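Local coordinates for alpha-catenin-like protein hmp-1 (Caenorhabditis elegans, PDB 5H5M) that binds beta-catenin and actin filaments within the cadherin-catenin complex of adherens junctions, and is required for cell migration and cell shape changes during body enclosure and elongation, at residues R254-I259 with N353-A358; E274-A279 with A331-Q336; V162-C167 with T182-E187; S177-T182 with R225-A230. One frame throughout, in Å; residues are numbered along the deposited sequence.

Contact 1 of 4, residues R254-I259 with N353-A358; sequences RGIKGI and NEFINA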
loop_
_atom_site.group_PDB
_atom_site.type_symbol
_atom_site.label_atom_id
_atom_site.label_comp_id
_atom_site.label_asym_id
_atom_site.label_seq_id
_atom_site.Cartn_x
_atom_site.Cartn_y
_atom_site.Cartn_z
ATOM N N ARG A 254 11.590 3.581 12.865
ATOM C CA ARG A 254 10.643 4.018 13.885
ATOM C C ARG A 254 10.919 3.317 15.213
ATOM O O ARG A 254 10.901 3.945 16.270
ATOM C CB ARG A 254 9.204 3.761 13.434
ATOM C CG ARG A 254 8.479 5.006 12.939
ATOM C CD ARG A 254 7.002 4.734 12.657
ATOM N NE ARG A 254 6.807 3.727 11.615
ATOM C CZ ARG A 254 6.765 3.997 10.312
ATOM N NH1 ARG A 254 6.911 5.245 9.886
ATOM N NH2 ARG A 254 6.584 3.020 9.432
ATOM N N GLY A 255 11.184 2.016 15.145
ATOM C CA GLY A 255 11.518 1.239 16.326
ATOM C C GLY A 255 12.819 1.684 16.970
ATOM O O GLY A 255 12.950 1.670 18.194
ATOM N N ILE A 256 13.780 2.084 16.144
ATOM C CA ILE A 256 15.063 2.565 16.639
ATOM C C ILE A 256 14.878 3.847 17.450
ATOM O O ILE A 256 15.485 4.014 18.508
ATOM C CB ILE A 256 16.059 2.810 15.483
ATOM C CG1 ILE A 256 16.571 1.477 14.935
ATOM C CG2 ILE A 256 17.235 3.657 15.942
ATOM C CD1 ILE A 256 17.386 1.617 13.665
ATOM N N LYS A 257 14.022 4.739 16.960
ATOM C CA LYS A 257 13.736 5.986 17.664
ATOM C C LYS A 257 13.100 5.742 19.029
ATOM O O LYS A 257 13.354 6.479 19.979
ATOM C CB LYS A 257 12.831 6.887 16.823
ATOM C CG LYS A 257 13.579 7.719 15.801
ATOM C CD LYS A 257 12.953 9.096 15.655
ATOM C CE LYS A 257 13.881 10.048 14.920
ATOM N NZ LYS A 257 13.366 11.444 14.938
ATOM N N GLY A 258 12.276 4.705 19.128
ATOM C CA GLY A 258 11.649 4.366 20.392
ATOM C C GLY A 258 12.638 3.818 21.402
ATOM O O GLY A 258 12.503 4.045 22.605
ATOM N N ILE A 259 13.634 3.092 20.908
ATOM C CA ILE A 259 14.665 2.514 21.758
ATOM C C ILE A 259 15.588 3.590 22.321
ATOM O O ILE A 259 15.920 3.581 23.506
ATOM C CB ILE A 259 15.502 1.471 20.983
ATOM C CG1 ILE A 259 14.663 0.226 20.703
ATOM C CG2 ILE A 259 16.762 1.095 21.754
ATOM C CD1 ILE A 259 15.382 -0.821 19.890
ATOM N N ASN A 353 21.124 -2.042 18.060
ATOM C CA ASN A 353 21.793 -2.989 17.184
ATOM C C ASN A 353 21.080 -4.342 17.155
ATOM O O ASN A 353 20.962 -4.962 16.100
ATOM C CB ASN A 353 23.252 -3.166 17.613
ATOM C CG ASN A 353 24.131 -2.003 17.181
ATOM O OD1 ASN A 353 23.927 -1.416 16.118
ATOM N ND2 ASN A 353 25.116 -1.667 18.005
ATOM N N GLU A 354 20.602 -4.793 18.311
ATOM C CA GLU A 354 19.857 -6.048 18.385
ATOM C C GLU A 354 18.563 -5.978 17.582
ATOM O O GLU A 354 18.159 -6.956 16.955
ATOM C CB GLU A 354 19.551 -6.414 19.841
ATOM C CG GLU A 354 18.585 -7.588 20.019
ATOM C CD GLU A 354 19.073 -8.890 19.391
ATOM O OE1 GLU A 354 20.282 -9.016 19.097
ATOM O OE2 GLU A 354 18.237 -9.798 19.200
ATOM N N PHE A 355 17.921 -4.815 17.597
ATOM C CA PHE A 355 16.698 -4.617 16.833
ATOM C C PHE A 355 16.993 -4.587 15.336
ATOM O O PHE A 355 16.253 -5.166 14.543
ATOM C CB PHE A 355 15.999 -3.327 17.259
ATOM C CG PHE A 355 14.619 -3.170 16.687
ATOM C CD1 PHE A 355 13.623 -4.084 16.990
ATOM C CD2 PHE A 355 14.316 -2.110 15.853
ATOM C CE1 PHE A 355 12.349 -3.945 16.470
ATOM C CE2 PHE A 355 13.044 -1.965 15.329
ATOM C CZ PHE A 355 12.058 -2.885 15.641
ATOM N N ILE A 356 18.076 -3.910 14.963
ATOM C CA ILE A 356 18.505 -3.834 13.568
ATOM C C ILE A 356 18.833 -5.217 13.015
ATOM O O ILE A 356 18.408 -5.571 11.915
ATOM C CB ILE A 356 19.735 -2.913 13.404
ATOM C CG1 ILE A 356 19.326 -1.447 13.545
ATOM C CG2 ILE A 356 20.406 -3.132 12.053
ATOM C CD1 ILE A 356 20.491 -0.476 13.441
ATOM N N ASN A 357 19.587 -5.996 13.784
ATOM C CA ASN A 357 19.933 -7.354 13.377
ATOM C C ASN A 357 18.703 -8.246 13.277
ATOM O O ASN A 357 18.640 -9.128 12.424
ATOM C CB ASN A 357 20.945 -7.971 14.346
ATOM C CG ASN A 357 22.295 -7.284 14.291
ATOM O OD1 ASN A 357 22.665 -6.697 13.274
ATOM N ND2 ASN A 357 23.039 -7.354 15.389
ATOM N N ALA A 358 17.726 -8.011 14.148
ATOM C CA ALA A 358 16.481 -8.772 14.111
ATOM C C ALA A 358 15.653 -8.407 12.880
ATOM O O ALA A 358 15.119 -9.283 12.206
ATOM C CB ALA A 358 15.679 -8.542 15.378
#
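F355 meets the backbone of G255 and the side chain of I259. Its ring atom CE2 lies 3.7 Å from G255 CA. The glycine makes this approach possible, because a CB on G255 would fall about 2.3 Å from F355 CE2 and clash. I259 crosses the phenylalanine obliquely, at the base of the ring, near CB and CG. I259 CD1 is 3.7 Å from F355 CB. A second pair sits beside the first: I256 CD1 touches I356 CG1 at 3.6 Å and I356 CD1 at 3.8 Å.

F355 CG stands anti to the backbone N (chi1 -170°). This carries CG away from its own helix and on toward the glycine. The helices themselves run antiparallel, with segment axes 10.0 Å apart and an angle of 163° between their directions. I256 and F355 are level, as their CA atoms are nearest across the pair.

Further out, F355 also packs on V276 and A279 of helix 276-300 and on L332 of helix 305-339. I259 touches V276 and L332 too, so four helices meet here in the bundle packing of the M domain. E354 forms a salt bridge to R328, linking helix 345-374 to helix 305-339.

The contact between the two segments is apolar. It rests on burial and on the fit of a ring against bare backbone, not on directional bonds.

Contact 2 of 4, residues E274-A279 with A331-Q336; sequences ETVDCA and ALANRQ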
loop_
_atom_site.group_PDB
_atom_site.type_symbol
_atom_site.label_atom_id
_atom_site.label_comp_id
_atom_site.label_asym_id
_atom_site.label_seq_id
_atom_site.Cartn_x
_atom_site.Cartn_y
_atom_site.Cartn_z
ATOM N N GLU A 274 6.047 5.128 17.747
ATOM C CA GLU A 274 7.438 4.688 17.685
ATOM C C GLU A 274 7.814 3.776 18.846
ATOM O O GLU A 274 8.641 4.135 19.678
ATOM C CB GLU A 274 8.375 5.901 17.666
ATOM C CG GLU A 274 8.064 6.910 16.574
ATOM C CD GLU A 274 8.704 8.256 16.838
ATOM O OE1 GLU A 274 9.013 8.545 18.012
ATOM O OE2 GLU A 274 8.902 9.022 15.874
ATOM N N THR A 275 7.206 2.599 18.907
ATOM C CA THR A 275 7.564 1.623 19.928
ATOM C C THR A 275 8.045 0.342 19.271
ATOM O O THR A 275 7.707 0.060 18.120
ATOM C CB THR A 275 6.383 1.307 20.868
ATOM O OG1 THR A 275 5.276 0.811 20.106
ATOM C CG2 THR A 275 5.957 2.554 21.624
ATOM N N VAL A 276 8.850 -0.419 20.003
ATOM C CA VAL A 276 9.299 -1.723 19.542
ATOM C C VAL A 276 8.100 -2.628 19.256
ATOM O O VAL A 276 8.073 -3.331 18.244
ATOM C CB VAL A 276 10.223 -2.389 20.572
ATOM C CG1 VAL A 276 10.532 -3.824 20.168
ATOM C CG2 VAL A 276 11.502 -1.582 20.730
ATOM N N ASP A 277 7.104 -2.585 20.140
ATOM C CA ASP A 277 5.904 -3.406 20.000
ATOM C C ASP A 277 5.211 -3.199 18.659
ATOM O O ASP A 277 4.991 -4.154 17.916
ATOM C CB ASP A 277 4.918 -3.116 21.135
ATOM C CG ASP A 277 5.113 -4.034 22.328
ATOM O OD1 ASP A 277 5.548 -5.186 22.124
ATOM O OD2 ASP A 277 4.824 -3.606 23.467
ATOM N N CYS A 278 4.876 -1.949 18.354
ATOM C CA CYS A 278 4.128 -1.626 17.140
ATOM C C CYS A 278 4.959 -1.753 15.870
ATOM O O CYS A 278 4.453 -2.194 14.836
ATOM C CB CYS A 278 3.547 -0.214 17.236
ATOM S SG CYS A 278 2.276 -0.043 18.506
ATOM N N ALA A 279 6.226 -1.356 15.941
ATOM C CA ALA A 279 7.122 -1.498 14.798
ATOM C C ALA A 279 7.246 -2.966 14.415
ATOM O O ALA A 279 7.155 -3.314 13.238
ATOM C CB ALA A 279 8.490 -0.907 15.102
ATOM N N ALA A 331 11.223 -10.170 23.202
ATOM C CA ALA A 331 12.143 -10.222 24.333
ATOM C C ALA A 331 12.757 -8.847 24.581
ATOM O O ALA A 331 13.006 -8.463 25.725
ATOM C CB ALA A 331 13.229 -11.258 24.091
ATOM N N LEU A 332 12.996 -8.111 23.499
ATOM C CA LEU A 332 13.504 -6.749 23.587
ATOM C C LEU A 332 12.442 -5.837 24.191
ATOM O O LEU A 332 12.740 -4.994 25.037
ATOM C CB LEU A 332 13.935 -6.247 22.204
ATOM C CG LEU A 332 14.185 -4.752 21.975
ATOM C CD1 LEU A 332 15.182 -4.193 22.964
ATOM C CD2 LEU A 332 14.668 -4.504 20.551
ATOM N N ALA A 333 11.200 -6.020 23.758
ATOM C CA ALA A 333 10.080 -5.250 24.283
ATOM C C ALA A 333 9.904 -5.479 25.785
ATOM O O ALA A 333 9.653 -4.538 26.540
ATOM C CB ALA A 333 8.801 -5.605 23.538
ATOM N N ASN A 334 10.045 -6.730 26.214
ATOM C CA ASN A 334 9.914 -7.067 27.627
ATOM C C ASN A 334 11.049 -6.485 28.461
ATOM O O ASN A 334 10.842 -6.098 29.610
ATOM C CB ASN A 334 9.851 -8.584 27.819
ATOM C CG ASN A 334 8.571 -9.187 27.269
ATOM O OD1 ASN A 334 7.530 -8.531 27.229
ATOM N ND2 ASN A 334 8.643 -10.445 26.846
ATOM N N ARG A 335 12.246 -6.424 27.887
ATOM C CA ARG A 335 13.386 -5.854 28.596
ATOM C C ARG A 335 13.222 -4.345 28.775
ATOM O O ARG A 335 13.712 -3.774 29.746
ATOM C CB ARG A 335 14.700 -6.160 27.868
ATOM C CG ARG A 335 15.142 -7.617 27.952
ATOM C CD ARG A 335 16.537 -7.821 27.367
ATOM N NE ARG A 335 16.633 -7.400 25.970
ATOM C CZ ARG A 335 16.699 -8.237 24.939
ATOM N NH1 ARG A 335 16.669 -9.546 25.145
ATOM N NH2 ARG A 335 16.788 -7.768 23.700
ATOM N N GLN A 336 12.518 -3.710 27.846
ATOM C CA GLN A 336 12.369 -2.259 27.859
ATOM C C GLN A 336 11.288 -1.784 28.829
ATOM O O GLN A 336 11.366 -0.676 29.360
ATOM C CB GLN A 336 12.062 -1.744 26.451
ATOM C CG GLN A 336 12.149 -0.232 26.324
ATOM C CD GLN A 336 11.824 0.263 24.929
ATOM O OE1 GLN A 336 11.190 -0.438 24.138
ATOM N NE2 GLN A 336 12.258 1.479 24.619
#
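V276 packs its two methyls against L332, A333 and Q336 where helix 276-300 begins beside helix 305-339. The site belongs to the helical bundle of the M domain, and V276 is the first residue of its helix.

The buried side is built on one valine branch. V276 CG1 stands anti to the backbone N (chi1 172°) and lies 4.2 Å from both L332 CG and A333 CB. The V276 and L332 side chains cross at about a right angle. Helices 345-374 and 237-260 close the inner side.

The other side is more polar and more open. V276 CG2 meets the amide oxygen of Q336, with OE1 at 3.6 Å. The extended Q336 chain carries NE2 to a weak hydrogen bond with G258 O. D277 is exposed, and its carboxylate only brushes the opposite helix: D277 OD1 is 3.6 Å from A333 CB.

Just before V276, T275 holds the N-cap position. T275 OG1 accepts a nearly straight capping bond from C278 N, at 3.3 Å with an N-H...O angle of 164°.

Contact 3 of 4, residues V162-C167 with T182-E187; sequences VARLSC and TAAQLE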
loop_
_atom_site.group_PDB
_atom_site.type_symbol
_atom_site.label_atom_id
_atom_site.label_comp_id
_atom_site.label_asym_id
_atom_site.label_seq_id
_atom_site.Cartn_x
_atom_site.Cartn_y
_atom_site.Cartn_z
ATOM N N VAL A 162 -8.803 3.753 1.129
ATOM C CA VAL A 162 -7.681 3.281 0.322
ATOM C C VAL A 162 -8.166 2.499 -0.900
ATOM O O VAL A 162 -7.629 2.657 -2.001
ATOM C CB VAL A 162 -6.724 2.402 1.160
ATOM C CG1 VAL A 162 -5.699 1.716 0.273
ATOM C CG2 VAL A 162 -6.032 3.246 2.223
ATOM N N ALA A 163 -9.186 1.666 -0.708
ATOM C CA ALA A 163 -9.774 0.909 -1.810
ATOM C C ALA A 163 -10.267 1.835 -2.921
ATOM O O ALA A 163 -10.023 1.588 -4.102
ATOM C CB ALA A 163 -10.918 0.036 -1.309
ATOM N N ARG A 164 -10.960 2.901 -2.536
ATOM C CA ARG A 164 -11.495 3.849 -3.507
ATOM C C ARG A 164 -10.389 4.664 -4.167
ATOM O O ARG A 164 -10.489 5.013 -5.344
ATOM C CB ARG A 164 -12.518 4.774 -2.841
ATOM C CG ARG A 164 -13.822 4.066 -2.492
ATOM C CD ARG A 164 -14.699 4.891 -1.556
ATOM N NE ARG A 164 -16.004 4.267 -1.368
ATOM C CZ ARG A 164 -16.810 4.501 -0.336
ATOM N NH1 ARG A 164 -16.446 5.346 0.618
ATOM N NH2 ARG A 164 -17.979 3.880 -0.255
ATOM N N LEU A 165 -9.336 4.958 -3.410
ATOM C CA LEU A 165 -8.195 5.702 -3.934
ATOM C C LEU A 165 -7.470 4.881 -4.999
ATOM O O LEU A 165 -6.982 5.421 -5.992
ATOM C CB LEU A 165 -7.234 6.083 -2.800
ATOM C CG LEU A 165 -5.965 6.878 -3.137
ATOM C CD1 LEU A 165 -6.291 8.340 -3.368
ATOM C CD2 LEU A 165 -4.914 6.734 -2.036
ATOM N N SER A 166 -7.418 3.569 -4.792
ATOM C CA SER A 166 -6.735 2.660 -5.709
ATOM C C SER A 166 -7.371 2.622 -7.100
ATOM O O SER A 166 -6.679 2.457 -8.107
ATOM C CB SER A 166 -6.711 1.247 -5.125
ATOM O OG SER A 166 -6.028 1.223 -3.885
ATOM N N CYS A 167 -8.690 2.775 -7.147
ATOM C CA CYS A 167 -9.441 2.626 -8.388
ATOM C C CYS A 167 -9.050 3.650 -9.455
ATOM O O CYS A 167 -9.195 3.392 -10.650
ATOM C CB CYS A 167 -10.940 2.714 -8.097
ATOM S SG CYS A 167 -11.564 1.312 -7.129
ATOM N N THR A 182 -17.668 -3.630 -3.120
ATOM C CA THR A 182 -17.204 -4.253 -1.889
ATOM C C THR A 182 -16.871 -3.201 -0.837
ATOM O O THR A 182 -17.183 -3.372 0.340
ATOM C CB THR A 182 -15.973 -5.142 -2.144
ATOM O OG1 THR A 182 -16.266 -6.071 -3.196
ATOM C CG2 THR A 182 -15.586 -5.904 -0.883
ATOM N N ALA A 183 -16.258 -2.103 -1.268
ATOM C CA ALA A 183 -15.916 -1.014 -0.356
ATOM C C ALA A 183 -17.170 -0.388 0.253
ATOM O O ALA A 183 -17.211 -0.113 1.455
ATOM C CB ALA A 183 -15.091 0.043 -1.070
ATOM N N ALA A 184 -18.193 -0.179 -0.574
ATOM C CA ALA A 184 -19.456 0.384 -0.100
ATOM C C ALA A 184 -20.166 -0.557 0.874
ATOM O O ALA A 184 -20.836 -0.108 1.806
ATOM C CB ALA A 184 -20.369 0.711 -1.278
ATOM N N GLN A 185 -20.026 -1.862 0.652
ATOM C CA GLN A 185 -20.630 -2.850 1.541
ATOM C C GLN A 185 -19.919 -2.886 2.894
ATOM O O GLN A 185 -20.564 -2.991 3.938
ATOM C CB GLN A 185 -20.618 -4.238 0.900
ATOM C CG GLN A 185 -21.640 -4.403 -0.212
ATOM C CD GLN A 185 -21.596 -5.778 -0.850
ATOM O OE1 GLN A 185 -20.855 -6.009 -1.804
ATOM N NE2 GLN A 185 -22.397 -6.700 -0.325
ATOM N N LEU A 186 -18.593 -2.790 2.873
ATOM C CA LEU A 186 -17.810 -2.744 4.104
ATOM C C LEU A 186 -18.103 -1.471 4.890
ATOM O O LEU A 186 -18.209 -1.495 6.115
ATOM C CB LEU A 186 -16.315 -2.843 3.795
ATOM C CG LEU A 186 -15.818 -4.243 3.429
ATOM C CD1 LEU A 186 -14.416 -4.193 2.836
ATOM C CD2 LEU A 186 -15.838 -5.133 4.654
ATOM N N GLU A 187 -18.235 -0.364 4.171
ATOM C CA GLU A 187 -18.574 0.919 4.774
ATOM C C GLU A 187 -19.930 0.849 5.477
ATOM O O GLU A 187 -20.146 1.467 6.522
ATOM C CB GLU A 187 -18.579 2.010 3.704
ATOM C CG GLU A 187 -18.981 3.388 4.190
ATOM C CD GLU A 187 -18.933 4.416 3.077
ATOM O OE1 GLU A 187 -19.640 4.229 2.062
ATOM O OE2 GLU A 187 -18.179 5.403 3.209
#
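R164 and E187 reach across two antiparallel helices, 142-166 and 173-202, and their side chains cross at about a right angle. The helices are consecutive in the chain and form a helical hairpin within the M-domain bundle. The arginine chain is extended from CG to NE and presents its guanidinium end-on. NH2 of R164 donates to E187 OE1 at 2.9 Å and 174°. NH1 of R164 donates to E187 OE2 at 3.1 Å. Both oxygens lie near the guanidinium plane, but the nitrogens approach from above the carboxylate plane. The two planes are turned 61° apart, so this paired salt bridge is not coplanar.

E187 CG stands anti to the backbone N (chi1 177°), and the chain beyond is extended. On its way across, R164 passes over small residues: NH2 is 3.8 Å from A184 CA, and NE is 4.3 Å from A183 CB. Beside it the helices touch through A163 CB and A183 CB, 4.2 Å apart.

A leucine in place of R164 would probably leave the E187 carboxylate without its mate and uncover A184.

The contact thus pairs an alanine-to-alanine approach inside with a charge pair at the margin. E187 is exposed, so solvent would probably weaken the attraction.

Contact 4 of 4, residues S177-T182 with R225-A230; sequences SVIQHT and RLLTTA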
loop_
_atom_site.group_PDB
_atom_site.type_symbol
_atom_site.label_atom_id
_atom_site.label_comp_id
_atom_site.label_asym_id
_atom_site.label_seq_id
_atom_site.Cartn_x
_atom_site.Cartn_y
_atom_site.Cartn_z
ATOM N N SER A 177 -15.059 -2.248 -10.509
ATOM C CA SER A 177 -16.469 -2.374 -10.165
ATOM C C SER A 177 -16.659 -3.206 -8.898
ATOM O O SER A 177 -17.402 -2.813 -7.999
ATOM C CB SER A 177 -17.249 -2.991 -11.320
ATOM O OG SER A 177 -18.602 -3.186 -10.957
ATOM N N VAL A 178 -15.978 -4.348 -8.832
ATOM C CA VAL A 178 -16.048 -5.216 -7.660
ATOM C C VAL A 178 -15.485 -4.519 -6.422
ATOM O O VAL A 178 -16.078 -4.573 -5.344
ATOM C CB VAL A 178 -15.290 -6.541 -7.893
ATOM C CG1 VAL A 178 -15.094 -7.294 -6.578
ATOM C CG2 VAL A 178 -16.028 -7.405 -8.906
ATOM N N ILE A 179 -14.347 -3.855 -6.589
ATOM C CA ILE A 179 -13.701 -3.130 -5.498
ATOM C C ILE A 179 -14.601 -2.039 -4.918
ATOM O O ILE A 179 -14.712 -1.900 -3.697
ATOM C CB ILE A 179 -12.373 -2.499 -5.967
ATOM C CG1 ILE A 179 -11.352 -3.599 -6.276
ATOM C CG2 ILE A 179 -11.826 -1.538 -4.914
ATOM C CD1 ILE A 179 -10.119 -3.112 -6.994
ATOM N N GLN A 180 -15.248 -1.275 -5.790
ATOM C CA GLN A 180 -16.097 -0.180 -5.338
ATOM C C GLN A 180 -17.354 -0.686 -4.632
ATOM O O GLN A 180 -17.756 -0.130 -3.607
ATOM C CB GLN A 180 -16.469 0.728 -6.509
ATOM C CG GLN A 180 -15.305 1.591 -6.971
ATOM C CD GLN A 180 -15.623 2.417 -8.195
ATOM O OE1 GLN A 180 -16.446 2.032 -9.024
ATOM N NE2 GLN A 180 -14.960 3.561 -8.320
ATOM N N HIS A 181 -17.972 -1.735 -5.172
ATOM C CA HIS A 181 -19.145 -2.331 -4.536
ATOM C C HIS A 181 -18.794 -2.926 -3.174
ATOM O O HIS A 181 -19.522 -2.740 -2.193
ATOM C CB HIS A 181 -19.770 -3.407 -5.425
ATOM C CG HIS A 181 -20.447 -2.866 -6.649
ATOM N ND1 HIS A 181 -19.765 -2.571 -7.810
ATOM C CD2 HIS A 181 -21.744 -2.562 -6.884
ATOM C CE1 HIS A 181 -20.616 -2.114 -8.711
ATOM N NE2 HIS A 181 -21.823 -2.096 -8.177
ATOM N N THR A 182 -17.668 -3.630 -3.120
ATOM C CA THR A 182 -17.204 -4.253 -1.889
ATOM C C THR A 182 -16.871 -3.201 -0.837
ATOM O O THR A 182 -17.183 -3.372 0.340
ATOM C CB THR A 182 -15.973 -5.142 -2.144
ATOM O OG1 THR A 182 -16.266 -6.071 -3.196
ATOM C CG2 THR A 182 -15.586 -5.904 -0.883
ATOM N N ARG A 225 -11.619 -10.167 2.710
ATOM C CA ARG A 225 -10.838 -11.116 1.925
ATOM C C ARG A 225 -11.050 -10.871 0.432
ATOM O O ARG A 225 -10.102 -10.866 -0.354
ATOM C CB ARG A 225 -11.216 -12.552 2.295
ATOM C CG ARG A 225 -10.428 -13.624 1.559
ATOM C CD ARG A 225 -10.695 -15.004 2.148
ATOM N NE ARG A 225 -10.211 -15.114 3.524
ATOM C CZ ARG A 225 -10.993 -15.132 4.601
ATOM N NH1 ARG A 225 -12.310 -15.052 4.473
ATOM N NH2 ARG A 225 -10.457 -15.232 5.811
ATOM N N LEU A 226 -12.308 -10.664 0.060
ATOM C CA LEU A 226 -12.679 -10.326 -1.305
ATOM C C LEU A 226 -11.978 -9.044 -1.760
ATOM O O LEU A 226 -11.402 -8.990 -2.843
ATOM C CB LEU A 226 -14.199 -10.167 -1.411
ATOM C CG LEU A 226 -14.751 -9.611 -2.722
ATOM C CD1 LEU A 226 -14.290 -10.487 -3.851
ATOM C CD2 LEU A 226 -16.268 -9.548 -2.699
ATOM N N LEU A 227 -12.031 -8.019 -0.918
ATOM C CA LEU A 227 -11.466 -6.719 -1.250
ATOM C C LEU A 227 -9.949 -6.788 -1.382
ATOM O O LEU A 227 -9.365 -6.188 -2.288
ATOM C CB LEU A 227 -11.855 -5.686 -0.191
ATOM C CG LEU A 227 -11.150 -4.331 -0.294
ATOM C CD1 LEU A 227 -11.502 -3.652 -1.604
ATOM C CD2 LEU A 227 -11.491 -3.438 0.893
ATOM N N THR A 228 -9.317 -7.524 -0.474
ATOM C CA THR A 228 -7.867 -7.666 -0.478
ATOM C C THR A 228 -7.410 -8.361 -1.752
ATOM O O THR A 228 -6.432 -7.950 -2.379
ATOM C CB THR A 228 -7.370 -8.459 0.743
ATOM O OG1 THR A 228 -7.908 -7.882 1.939
ATOM C CG2 THR A 228 -5.849 -8.438 0.808
ATOM N N THR A 229 -8.133 -9.406 -2.137
ATOM C CA THR A 229 -7.821 -10.138 -3.354
ATOM C C THR A 229 -7.973 -9.237 -4.577
ATOM O O THR A 229 -7.103 -9.203 -5.448
ATOM C CB THR A 229 -8.725 -11.367 -3.522
ATOM O OG1 THR A 229 -8.549 -12.240 -2.402
ATOM C CG2 THR A 229 -8.357 -12.118 -4.792
ATOM N N ALA A 230 -9.080 -8.503 -4.633
ATOM C CA ALA A 230 -9.349 -7.629 -5.770
ATOM C C ALA A 230 -8.273 -6.550 -5.920
ATOM O O ALA A 230 -7.837 -6.255 -7.034
ATOM C CB ALA A 230 -10.722 -7.001 -5.634
#
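I179 and T182 are turned so that two branches of each meet helix 207-233. In I179, CG1 lies beside the backbone N and anti to the carbonyl carbon (chi1 -68°). It rests 3.5 Å from A230 CB. The other branch, I179 CG2, meets L227 CD1 at 3.9 Å, and these two side chains cross at about a right angle. In T182, OG1 lies beside the backbone N (chi1 -53°), while CG2 stands anti to that nitrogen. T182 CG2 touches L227 CB at 3.8 Å. T182 OG1 lies 3.5 Å from L226 CD2.

The T182 hydroxyl is held by its own helix. It donates to V178 O at 2.6 Å, from above the carbonyl plane. The backbone N of T182 reaches the same oxygen from the opposite face.

The two helices form an antiparallel pair of the kind that builds the helical bundles of this vinculin-family M domain. Their segments meet at 148°, with axes 9.5 Å apart. Helix 142-166 adds a third wall: A163 packs on both I179 and L227.

An alanine at T182 would probably open a gap against L226 and L227 and leave V178 O without its hydroxyl partner.

At the outer margin the contact is looser. V178 is exposed, and its CG1 approaches L226 CD1 at 4.3 Å and A230 CB at 4.5 Å.

How the contacts relate
From the N terminus, contact 3 opens first, at 162-167, and closes a short loop at 182-187. Contact 4 opens at 177-182, before that loop is complete, and closes at 225-230. The two therefore cross, share T182 and both use helix 173-202, which they tie to helices 142-166 and 207-233. Helix 237-260 follows, and contact 1 opens on it. Contact 2 opens at 274-279 and closes at 331-336, all before contact 1 closes at 353-358, so it is nested. Contacts 1 and 2 touch and join four helices between 237 and 374. Contacts 1 and 3 lie about 35 Å apart, centre to centre, on opposite sides of the chain's centre.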